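Local coordinates for methyltransferase-like protein (Saccharopolyspora spinosa, PDB 4PNE), which catalyses a [4+2] cycloaddition in spinosyn biosynthesis as a standalone cyclase built on an S-adenosylmethionine-dependent methyltransferase-like fold, at residues A76-T81 / T103-L108. Residues are numbered along the deposited sequence; the frame is centred on the assembly and turned at random.
With SAH (S-adenosyl-L-homocysteine), chain C.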
# COMPACT_ATOMS: atom_id res chain seq x y z
N ALA A 76 7.56 8.08 10.09
CA ALA A 76 8.00 8.18 8.70
C ALA A 76 6.94 7.64 7.74
O ALA A 76 6.74 8.18 6.64
CB ALA A 76 9.31 7.45 8.50
N ALA A 77 6.23 6.60 8.16
CA ALA A 77 5.12 6.10 7.37
C ALA A 77 4.02 7.15 7.28
O ALA A 77 3.40 7.34 6.22
CB ALA A 77 4.57 4.81 7.96
N ASP A 78 3.80 7.91 8.35
CA ASP A 78 2.78 8.96 8.31
C ASP A 78 3.21 10.07 7.32
O ASP A 78 2.38 10.69 6.66
CB ASP A 78 2.53 9.56 9.69
CG ASP A 78 1.67 8.67 10.59
OD1 ASP A 78 0.99 7.74 10.08
OD2 ASP A 78 1.69 8.91 11.82
N ARG A 79 4.52 10.32 7.21
CA ARG A 79 5.02 11.31 6.27
C ARG A 79 4.72 10.86 4.85
O ARG A 79 4.32 11.67 4.00
CB ARG A 79 6.52 11.50 6.47
CG ARG A 79 7.18 12.44 5.51
CD ARG A 79 6.61 13.82 5.61
NE ARG A 79 7.37 14.73 4.75
CZ ARG A 79 6.84 15.70 4.01
NH1 ARG A 79 5.53 15.93 4.00
NH2 ARG A 79 7.65 16.46 3.27
N LEU A 80 4.92 9.59 4.57
CA LEU A 80 4.64 9.07 3.25
C LEU A 80 3.16 9.25 2.95
O LEU A 80 2.77 9.72 1.88
CB LEU A 80 5.06 7.63 3.12
CG LEU A 80 4.83 7.09 1.70
CD1 LEU A 80 5.70 7.81 0.64
CD2 LEU A 80 5.12 5.64 1.63
N THR A 81 2.32 8.89 3.90
CA THR A 81 0.88 9.08 3.72
C THR A 81 0.54 10.52 3.34
O THR A 81 -0.25 10.76 2.41
CB THR A 81 0.12 8.67 5.01
OG1 THR A 81 0.24 7.26 5.19
CG2 THR A 81 -1.39 9.01 4.93
N THR A 103 -5.17 -1.76 7.44
CA THR A 103 -6.06 -1.60 8.61
C THR A 103 -6.79 -0.26 8.59
O THR A 103 -7.44 0.13 9.58
CB THR A 103 -5.27 -1.73 9.91
OG1 THR A 103 -4.33 -0.66 9.99
CG2 THR A 103 -4.52 -3.03 9.95
N GLY A 104 -6.63 0.49 7.50
CA GLY A 104 -7.26 1.79 7.37
C GLY A 104 -6.53 2.94 8.05
O GLY A 104 -7.05 4.06 8.09
N GLN A 105 -5.33 2.71 8.60
CA GLN A 105 -4.70 3.78 9.34
C GLN A 105 -4.39 5.02 8.46
O GLN A 105 -4.64 6.14 8.89
CB GLN A 105 -3.44 3.24 10.05
CG GLN A 105 -2.76 4.19 11.00
CD GLN A 105 -1.78 5.14 10.28
OE1 GLN A 105 -1.46 4.96 9.12
NE2 GLN A 105 -1.28 6.13 11.00
N PRO A 106 -3.85 4.84 7.24
CA PRO A 106 -3.60 6.00 6.40
C PRO A 106 -4.90 6.71 5.98
O PRO A 106 -4.93 7.94 5.97
CB PRO A 106 -2.87 5.38 5.19
CG PRO A 106 -2.22 4.16 5.73
CD PRO A 106 -3.29 3.62 6.65
N ALA A 107 -5.94 5.97 5.65
CA ALA A 107 -7.21 6.59 5.30
C ALA A 107 -7.75 7.44 6.46
O ALA A 107 -8.24 8.53 6.26
CB ALA A 107 -8.22 5.57 4.91
N LEU A 108 -7.68 6.90 7.67
CA LEU A 108 -8.19 7.61 8.82
C LEU A 108 -7.34 8.80 9.16
O LEU A 108 -7.84 9.79 9.66
CB LEU A 108 -8.31 6.66 10.03
CG LEU A 108 -9.42 5.64 9.84
CD1 LEU A 108 -9.28 4.45 10.76
CD2 LEU A 108 -10.79 6.28 10.00
N SAH C . -2.40 0.76 1.70
CA SAH C . -2.26 0.19 3.04
CB SAH C . -1.93 -1.30 3.07
CG SAH C . -0.86 -1.81 2.15
SD SAH C . -0.51 -3.55 2.48
C SAH C . -1.23 0.97 3.81
O SAH C . -1.17 0.87 5.02
OXT SAH C . -0.50 1.77 3.21
C5' SAH C . -1.32 -4.24 1.01
C4' SAH C . -2.84 -4.17 1.05
O4' SAH C . -3.37 -4.51 -0.22
C3' SAH C . -3.48 -5.13 2.03
O3' SAH C . -4.46 -4.38 2.73
C2' SAH C . -4.09 -6.21 1.15
O2' SAH C . -5.20 -6.92 1.67
C1' SAH C . -4.46 -5.39 -0.09
N9 SAH C . -4.67 -6.22 -1.28
C8 SAH C . -3.90 -7.20 -1.82
N7 SAH C . -4.53 -7.73 -2.90
C5 SAH C . -5.70 -7.09 -3.04
C6 SAH C . -6.74 -7.21 -3.94
N6 SAH C . -6.70 -8.09 -4.94
N1 SAH C . -7.81 -6.40 -3.84
C2 SAH C . -7.89 -5.45 -2.84
N3 SAH C . -6.89 -5.35 -1.91
C4 SAH C . -5.80 -6.14 -2.04
O HOH W 1 -0.19 6.92 7.91
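D78 and Q105 meet through their side chains where helix 73-88 packs beside the start of helix 105-113, in the Rossmann-like fold shared with class I methyltransferases. Segment 103-108 follows strand 95-99; its G104 and A107, with G102, which binds S-adenosylhomocysteine, are consistent with the glycine-rich GxGxxA turn of Rossmann-type cofactor folds. G104 sits at the N-cap, with positive phi.

Q105 NE2 donates to D78 OD1 over 2.9 Å, nearly straight at 165°. The carboxylate offers the lone pair on the side of OD2 and lies almost in the amide plane; the two flat groups are nearly coplanar, 10° apart. Q105 gets there by a bend at chi2 (-85°), which turns its amide across to the other helix. A water closes the arrangement, donating hydrogen bonds to D78 OD1 (2.6 Å) and Q105 OE1 and accepting one from T81 OG1. D78 OD1 is thus gripped twice, and both ends of the amide are engaged, which fixes its flip. D78 OD2 has a long, weak ion pair with R109.

Beside the water, T81 packs on P106 by van der Waals contact. It crosses the P106 ring at about a right angle, its OG1 3.6 Å and its CG2 3.9 Å from P106 CB. T81 also touches H61, a residue that binds S-adenosylhomocysteine and is also hydrogen-bonded to A77 O. P106 itself lines the ligand pocket: its CG rests 3.5 Å from the carboxylate atom O of the bound S-adenosylhomocysteine.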